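Local coordinates for aminoglycoside acetyltransferase meta-AAC0020 (Uncultured bacterium, PDB 5F47) that transfers an acetyl group, in this family from acetyl-coenzyme A, to aminoglycoside antibiotics, as a GNAT-fold enzyme that can confer resistance, at the interface of chains A and B. Numbering follows the deposited sequence. Chains: chain A/B, aminoglycoside acetyltransferase meta-AAC0020.

Contact 1: the interface of chains A and B. Residues chain A 78-80, 82-83; chain B 47, 51, 54.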
# COMPACT_ATOMS: atom_id res chain seq x y z
N GLU A 78 1.69 4.92 -7.75
CA GLU A 78 1.50 6.14 -8.52
C GLU A 78 0.30 6.87 -7.96
O GLU A 78 -0.74 6.25 -7.68
CB GLU A 78 1.31 5.83 -10.00
CG GLU A 78 2.60 5.41 -10.72
CD GLU A 78 3.48 6.58 -11.20
OE1 GLU A 78 3.18 7.79 -11.01
OE2 GLU A 78 4.53 6.24 -11.77
N GLN A 79 0.45 8.17 -7.76
CA GLN A 79 -0.57 8.96 -7.07
C GLN A 79 -1.46 9.75 -8.01
O GLN A 79 -1.06 10.08 -9.13
CB GLN A 79 0.08 9.97 -6.13
CG GLN A 79 0.89 9.39 -5.00
CD GLN A 79 1.18 10.46 -3.97
OE1 GLN A 79 0.34 10.76 -3.13
NE2 GLN A 79 2.36 11.08 -4.07
N TYR A 80 -2.66 10.06 -7.55
CA TYR A 80 -3.51 11.02 -8.25
C TYR A 80 -3.44 12.41 -7.61
O TYR A 80 -3.97 13.36 -8.15
CB TYR A 80 -4.98 10.54 -8.29
CG TYR A 80 -5.42 9.86 -7.03
CD1 TYR A 80 -6.02 10.58 -6.00
CD2 TYR A 80 -5.21 8.49 -6.84
CE1 TYR A 80 -6.38 9.96 -4.82
CE2 TYR A 80 -5.57 7.87 -5.67
CZ TYR A 80 -6.17 8.59 -4.68
OH TYR A 80 -6.52 7.95 -3.51
N SER A 82 -0.36 13.76 -6.92
CA SER A 82 0.95 14.26 -7.35
C SER A 82 1.49 13.39 -8.47
O SER A 82 1.20 12.19 -8.53
CB SER A 82 1.92 14.25 -6.16
OG SER A 82 3.21 14.74 -6.53
N GLU A 83 2.31 13.96 -9.35
CA GLU A 83 3.02 13.14 -10.32
C GLU A 83 4.22 12.42 -9.66
O GLU A 83 4.82 11.54 -10.25
CB GLU A 83 3.50 14.02 -11.47
CG GLU A 83 3.79 13.32 -12.74
CD GLU A 83 4.03 14.29 -13.91
OE1 GLU A 83 4.98 14.05 -14.66
OE2 GLU A 83 3.27 15.26 -14.09
N HIS B 47 -0.94 12.51 -16.88
CA HIS B 47 -0.55 11.67 -15.76
C HIS B 47 -1.74 10.88 -15.21
O HIS B 47 -1.66 9.67 -14.95
CB HIS B 47 0.07 12.52 -14.64
CG HIS B 47 0.32 11.74 -13.39
ND1 HIS B 47 1.35 10.83 -13.29
CD2 HIS B 47 -0.35 11.69 -12.21
CE1 HIS B 47 1.32 10.27 -12.09
NE2 HIS B 47 0.29 10.75 -11.43
N LEU B 51 -2.38 6.73 -15.02
CA LEU B 51 -2.76 5.99 -13.81
C LEU B 51 -4.06 5.20 -13.98
O LEU B 51 -4.12 4.02 -13.65
CB LEU B 51 -2.85 6.97 -12.63
CG LEU B 51 -3.38 6.42 -11.30
CD1 LEU B 51 -2.53 5.25 -10.85
CD2 LEU B 51 -3.38 7.52 -10.25
N GLN B 54 -3.60 1.94 -15.76
CA GLN B 54 -2.83 0.85 -15.15
C GLN B 54 -3.75 -0.32 -14.81
O GLN B 54 -4.89 -0.12 -14.38
CB GLN B 54 -2.10 1.32 -13.88
CG GLN B 54 -1.06 2.40 -14.14
CD GLN B 54 -0.34 2.90 -12.89
OE1 GLN B 54 0.32 3.94 -12.92
NE2 GLN B 54 -0.46 2.15 -11.80
O HOH W 1 1.39 2.40 -9.25
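B:His47 reaches from helix 45-53 of chain B to the loop of A:Glu78 to A:Glu83, which follows strand 67-77 of chain A. Its CG stands anti to the backbone N (chi1 172°), and this sends the imidazole away from its helix into the loop. From CB the ring extends toward the loop. CG and ND1 lie along the side chain of A:Glu83, whose CG is 3.5 Å from ND1. The CA of A:Glu83 sits over one face of the ring, offset toward the rim, 3.9 Å from the ring centroid in a CH-pi contact. CE1 turns its edge to the carboxylate of A:Glu78, with OE1 at 3.3 Å. NE2 ends the chain. It donates to the backbone O of A:Gln79 over 2.7 Å, in the ring plane and close to the C=O axis (170°). One face, one edge and the NE2 tip are thus engaged, which should fix the ring's rotation. The two glutamates may favour a protonated imidazole, though no charge is seen. One turn further on, B:Leu51 packs CD2 at the edge of the A:Tyr80 ring and CD1 against CB of A:Glu78. B:Gln54 crosses A:Glu78 at about a right angle, its OE1 3.5 Å from CG of A:Glu78. A water joins the two residues: it lies 2.9 Å from the backbone N of A:Glu78 and 3.2 Å from NE2 of B:Gln54.

Contact 2: the interface of chains A and B. Residues chain A 24, 28, 40, 43, 47-48, 51, 57; chain B 79-82.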
# COMPACT_ATOMS: atom_id res chain seq x y z
N PHE A 24 16.12 -13.14 -4.23
CA PHE A 24 14.74 -12.86 -3.81
C PHE A 24 14.19 -14.04 -3.00
O PHE A 24 13.57 -13.83 -1.95
CB PHE A 24 13.88 -12.57 -5.05
CG PHE A 24 12.47 -12.08 -4.74
CD1 PHE A 24 12.16 -11.43 -3.56
CD2 PHE A 24 11.46 -12.31 -5.67
CE1 PHE A 24 10.86 -10.98 -3.31
CE2 PHE A 24 10.17 -11.86 -5.44
CZ PHE A 24 9.87 -11.20 -4.25
N ILE A 28 12.86 -14.21 0.87
CA ILE A 28 11.55 -14.70 1.28
C ILE A 28 11.73 -15.76 2.37
O ILE A 28 11.01 -15.77 3.36
CB ILE A 28 10.76 -15.25 0.09
CG1 ILE A 28 10.42 -14.11 -0.87
CG2 ILE A 28 9.46 -15.95 0.57
CD1 ILE A 28 10.04 -14.56 -2.26
N PHE A 40 4.36 -22.54 5.96
CA PHE A 40 4.49 -21.74 4.75
C PHE A 40 4.87 -22.60 3.55
O PHE A 40 5.74 -23.47 3.65
CB PHE A 40 5.54 -20.65 4.96
CG PHE A 40 5.78 -19.76 3.75
CD1 PHE A 40 4.77 -18.95 3.25
CD2 PHE A 40 7.02 -19.70 3.15
CE1 PHE A 40 4.99 -18.12 2.15
CE2 PHE A 40 7.25 -18.87 2.06
CZ PHE A 40 6.23 -18.08 1.56
N PRO A 43 5.49 -19.64 -3.02
CA PRO A 43 4.94 -19.68 -4.38
C PRO A 43 5.94 -20.22 -5.40
O PRO A 43 7.15 -20.15 -5.16
CB PRO A 43 4.62 -18.21 -4.68
CG PRO A 43 4.32 -17.64 -3.33
CD PRO A 43 5.29 -18.33 -2.39
N HIS A 47 5.89 -17.47 -10.59
CA HIS A 47 5.17 -16.38 -9.97
C HIS A 47 6.10 -15.35 -9.36
O HIS A 47 5.90 -14.14 -9.51
CB HIS A 47 4.21 -16.89 -8.89
CG HIS A 47 3.55 -15.79 -8.13
ND1 HIS A 47 2.52 -15.04 -8.67
CD2 HIS A 47 3.81 -15.25 -6.92
CE1 HIS A 47 2.17 -14.10 -7.80
NE2 HIS A 47 2.93 -14.20 -6.74
N LEU A 48 7.13 -15.81 -8.66
CA LEU A 48 8.06 -14.89 -8.02
C LEU A 48 8.86 -14.10 -9.06
O LEU A 48 9.14 -12.92 -8.85
CB LEU A 48 8.99 -15.65 -7.09
CG LEU A 48 8.27 -16.32 -5.91
CD1 LEU A 48 9.26 -17.09 -5.06
CD2 LEU A 48 7.51 -15.29 -5.09
N LEU A 51 6.72 -11.27 -10.42
CA LEU A 51 6.67 -10.18 -9.46
C LEU A 51 7.95 -9.35 -9.52
O LEU A 51 7.90 -8.12 -9.54
CB LEU A 51 6.44 -10.74 -8.05
CG LEU A 51 6.49 -9.77 -6.88
CD1 LEU A 51 5.60 -8.57 -7.15
CD2 LEU A 51 6.03 -10.51 -5.64
N PHE A 57 7.70 -2.66 -8.26
CA PHE A 57 8.15 -3.47 -7.14
C PHE A 57 9.68 -3.43 -7.06
O PHE A 57 10.34 -3.69 -8.06
CB PHE A 57 7.64 -4.92 -7.30
CG PHE A 57 7.96 -5.85 -6.14
CD1 PHE A 57 7.34 -5.68 -4.89
CD2 PHE A 57 8.85 -6.88 -6.33
CE1 PHE A 57 7.62 -6.57 -3.85
CE2 PHE A 57 9.13 -7.77 -5.31
CZ PHE A 57 8.52 -7.60 -4.05
N GLN B 79 1.61 -10.57 -4.40
CA GLN B 79 2.35 -11.06 -3.24
C GLN B 79 3.47 -12.03 -3.56
O GLN B 79 3.45 -12.72 -4.58
CB GLN B 79 1.43 -11.79 -2.27
CG GLN B 79 0.32 -10.93 -1.69
CD GLN B 79 -0.36 -11.66 -0.55
OE1 GLN B 79 0.12 -11.62 0.59
NE2 GLN B 79 -1.46 -12.35 -0.85
N TYR B 80 4.45 -12.10 -2.65
CA TYR B 80 5.44 -13.16 -2.70
C TYR B 80 5.14 -14.26 -1.67
O TYR B 80 5.82 -15.27 -1.65
CB TYR B 80 6.87 -12.60 -2.49
CG TYR B 80 6.95 -11.54 -1.42
CD1 TYR B 80 7.17 -11.88 -0.09
CD2 TYR B 80 6.79 -10.19 -1.75
CE1 TYR B 80 7.23 -10.90 0.89
CE2 TYR B 80 6.84 -9.21 -0.78
CZ TYR B 80 7.07 -9.57 0.54
OH TYR B 80 7.12 -8.58 1.50
N TYR B 81 4.12 -14.06 -0.82
CA TYR B 81 3.70 -15.11 0.11
C TYR B 81 2.61 -16.02 -0.46
O TYR B 81 2.34 -17.08 0.10
CB TYR B 81 3.19 -14.48 1.41
CG TYR B 81 4.22 -13.75 2.25
CD1 TYR B 81 5.45 -14.33 2.54
CD2 TYR B 81 3.96 -12.48 2.73
CE1 TYR B 81 6.39 -13.65 3.30
CE2 TYR B 81 4.89 -11.80 3.51
CZ TYR B 81 6.09 -12.39 3.79
OH TYR B 81 7.04 -11.72 4.56
N SER B 82 1.97 -15.59 -1.55
CA SER B 82 0.86 -16.33 -2.15
C SER B 82 0.73 -15.91 -3.61
O SER B 82 1.11 -14.79 -3.96
CB SER B 82 -0.44 -16.01 -1.41
OG SER B 82 -1.57 -16.51 -2.12
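B:Tyr80 inserts its CB and ring among hydrophobic side chains of chain A, and this is the tight part of the contact. CB is the focus. It meets CD1 of A:Ile28 at 3.7 Å, and CZ of A:Phe24 and CD2 of A:Leu48 close in on it as well. CG lies between the backbone N and the carbonyl carbon (chi1 42°), a crowded position that turns the ring toward A:Phe57. CZ of A:Phe57 then touches CD2 of B:Tyr80 at 3.9 Å, the two side chains crossing at about a right angle. CD2 of A:Leu51 comes in at the ring's edge. Within chain A, CD1 of A:Ile28 also caps the centre of the A:Phe24 ring. The side of A:Phe40 and A:Pro43 has fewer contacts between side chains and rests mostly on backbone oxygens. CD of A:Pro43 lies 3.2 Å from the backbone O of B:Tyr80. CE1 of A:Phe40 approaches the backbone O of B:Tyr81 at 3.5 Å, and its side chain crosses that of B:Tyr81 at about a right angle. At one end of the patch, A:His47 bonds to B:Gln79 as the twin of the B:His47 bond. The site docks the loop after strand 67-77 onto helices 21-34 and 45-52 of the partner, and so probably helps to hold the two copies together.

Contact 3: the interface of chains A and B. Residues chain A 77, 88, 90, 124, 126, 151; chain B 77, 86, 88, 124, 126, 151.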
# COMPACT_ATOMS: atom_id res chain seq x y z
N LEU A 77 3.40 3.23 -5.53
CA LEU A 77 1.99 3.63 -5.70
C LEU A 77 2.00 4.96 -6.46
O LEU A 77 2.31 6.02 -5.88
CB LEU A 77 1.29 3.77 -4.36
CG LEU A 77 1.41 2.61 -3.35
CD1 LEU A 77 0.76 2.98 -2.02
CD2 LEU A 77 0.79 1.32 -3.87
N TYR A 88 5.74 2.29 -0.79
CA TYR A 88 5.20 1.60 0.37
C TYR A 88 6.14 0.46 0.72
O TYR A 88 6.22 -0.54 -0.01
CB TYR A 88 3.80 1.07 0.02
CG TYR A 88 3.02 0.29 1.06
CD1 TYR A 88 3.36 0.28 2.39
CD2 TYR A 88 1.91 -0.45 0.66
CE1 TYR A 88 2.61 -0.45 3.33
CE2 TYR A 88 1.16 -1.17 1.56
CZ TYR A 88 1.52 -1.17 2.88
OH TYR A 88 0.75 -1.90 3.77
N TYR A 90 6.83 -2.73 2.45
CA TYR A 90 5.89 -3.75 2.88
C TYR A 90 6.46 -4.65 3.96
O TYR A 90 5.79 -4.90 4.96
CB TYR A 90 5.41 -4.57 1.67
CG TYR A 90 4.20 -5.38 2.03
CD1 TYR A 90 2.95 -4.78 2.06
CD2 TYR A 90 4.33 -6.70 2.43
CE1 TYR A 90 1.83 -5.51 2.44
CE2 TYR A 90 3.20 -7.44 2.82
CZ TYR A 90 1.97 -6.81 2.80
OH TYR A 90 0.86 -7.52 3.19
N PHE A 124 6.63 5.25 2.96
CA PHE A 124 6.03 4.99 4.26
C PHE A 124 6.05 3.52 4.58
O PHE A 124 6.23 2.67 3.69
CB PHE A 124 4.59 5.55 4.36
CG PHE A 124 3.57 4.83 3.49
CD1 PHE A 124 3.51 5.06 2.12
CD2 PHE A 124 2.67 3.97 4.06
CE1 PHE A 124 2.55 4.40 1.33
CE2 PHE A 124 1.70 3.30 3.28
CZ PHE A 124 1.64 3.53 1.92
N GLN A 126 4.57 0.48 7.82
CA GLN A 126 3.66 0.18 8.92
C GLN A 126 4.30 -0.72 9.96
O GLN A 126 4.98 -1.69 9.61
CB GLN A 126 2.39 -0.49 8.37
CG GLN A 126 1.34 -0.86 9.43
CD GLN A 126 0.03 -1.31 8.80
OE1 GLN A 126 -0.67 -0.52 8.17
NE2 GLN A 126 -0.31 -2.58 8.99
N HIS A 151 -5.65 -0.52 11.15
CA HIS A 151 -5.57 -1.32 9.93
C HIS A 151 -6.71 -2.35 9.95
O HIS A 151 -6.85 -3.11 10.91
CB HIS A 151 -4.19 -1.98 9.86
CG HIS A 151 -4.04 -3.03 8.80
ND1 HIS A 151 -3.61 -2.74 7.52
CD2 HIS A 151 -4.20 -4.37 8.85
CE1 HIS A 151 -3.54 -3.86 6.83
NE2 HIS A 151 -3.89 -4.86 7.61
N LEU B 77 -1.71 -5.31 -5.06
CA LEU B 77 -0.36 -5.69 -4.64
C LEU B 77 -0.16 -7.19 -4.83
O LEU B 77 -0.64 -8.00 -4.03
CB LEU B 77 -0.13 -5.30 -3.18
CG LEU B 77 -0.43 -3.85 -2.77
CD1 LEU B 77 -0.18 -3.67 -1.27
CD2 LEU B 77 0.37 -2.83 -3.60
N LEU B 86 -3.25 -9.14 -3.03
CA LEU B 86 -3.92 -8.26 -2.08
C LEU B 86 -4.46 -7.06 -2.83
O LEU B 86 -3.92 -6.65 -3.84
CB LEU B 86 -2.97 -7.76 -1.00
CG LEU B 86 -2.22 -8.80 -0.17
CD1 LEU B 86 -1.19 -8.13 0.72
CD2 LEU B 86 -3.16 -9.62 0.69
N TYR B 88 -5.32 -3.02 -1.81
CA TYR B 88 -5.12 -1.96 -0.84
C TYR B 88 -6.06 -0.82 -1.16
O TYR B 88 -5.86 -0.13 -2.16
CB TYR B 88 -3.67 -1.47 -0.93
CG TYR B 88 -3.23 -0.42 0.05
CD1 TYR B 88 -3.95 -0.12 1.19
CD2 TYR B 88 -2.05 0.27 -0.19
CE1 TYR B 88 -3.51 0.85 2.07
CE2 TYR B 88 -1.60 1.23 0.70
CZ TYR B 88 -2.33 1.51 1.82
OH TYR B 88 -1.87 2.46 2.69
N PHE B 124 -7.43 -4.74 2.15
CA PHE B 124 -7.21 -4.01 3.40
C PHE B 124 -7.27 -2.50 3.22
O PHE B 124 -7.17 -1.98 2.10
CB PHE B 124 -5.87 -4.44 4.06
CG PHE B 124 -4.62 -4.10 3.27
CD1 PHE B 124 -4.19 -4.91 2.24
CD2 PHE B 124 -3.88 -2.98 3.59
CE1 PHE B 124 -3.02 -4.61 1.53
CE2 PHE B 124 -2.71 -2.69 2.90
CZ PHE B 124 -2.29 -3.49 1.88
N GLN B 126 -6.85 1.45 5.74
CA GLN B 126 -6.45 2.05 7.00
C GLN B 126 -7.22 3.33 7.29
O GLN B 126 -7.73 3.99 6.38
CB GLN B 126 -4.94 2.30 6.98
CG GLN B 126 -4.13 1.02 6.99
CD GLN B 126 -3.11 0.97 5.90
OE1 GLN B 126 -2.91 1.96 5.19
NE2 GLN B 126 -2.47 -0.18 5.74
N HIS B 151 2.07 4.32 11.43
CA HIS B 151 2.71 4.59 10.14
C HIS B 151 3.85 5.57 10.32
O HIS B 151 3.71 6.56 11.02
CB HIS B 151 1.71 5.15 9.11
CG HIS B 151 0.86 4.09 8.48
ND1 HIS B 151 0.06 4.35 7.39
CD2 HIS B 151 0.66 2.79 8.80
CE1 HIS B 151 -0.59 3.24 7.05
NE2 HIS B 151 -0.24 2.28 7.89
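Strand 122-128 of each chain meets strand 145-155 of the other in this part of the GNAT fold, where A:Gln126 and B:His151 form an antiparallel beta bridge, as do A:His151 and B:Gln126. The side chains of the two bridges differ. A:Gln126 is extended, with CG anti to the backbone N (chi1 180°), and its OE1 accepts from NE2 of B:His151 at 2.9 Å. The donor lies in the carbonyl plane on a lone pair, and amide and imidazole are nearly coplanar. B:Gln126 is instead bent, and its NE2 makes a weak hydrogen bond to ND1 of A:His151, 3.3 Å away. Its OE1 is gripped within chain B by the hydroxyl OH of B:Tyr88, at 2.7 Å. That bond should steady the amide's rotation. CE1 of A:His151 packs on CD2 of B:Phe124 at 3.4 Å. Near the two-fold axis, A:Tyr88 and B:Tyr88 cross obliquely, CE2 to CE2 at 3.8 Å. A:Tyr88 reaches tip to tip toward B:Phe124, and B:Tyr88 toward A:Phe124. CD1 of A:Leu77 and of B:Leu77 each lie 4.0 Å from CE2 of the opposite tyrosine, B:Tyr88 and A:Tyr88. Farther out, the phenol OH of A:Tyr90 lies 3.3 Å from CD1 of B:Leu86.

Contact 1 and contact 2 show overlapping parts of the two symmetry-related halves of the interface. They share His47, Leu51, Gln79, Tyr80 and Ser82, with the chains exchanged. Their C-alpha centres lie about 25 Å apart. The C-alpha centre of contact 3 lies to one side, about 17 Å from that of contact 1 and 16 Å from that of contact 2. Strand 67-77 joins the regions, since its last residue, Leu77, belongs to contact 3 and the loop after it packs against the partner's helices. Central strands flanked by two exchanged loops suggest a dimer, although the structure alone does not show its state in solution.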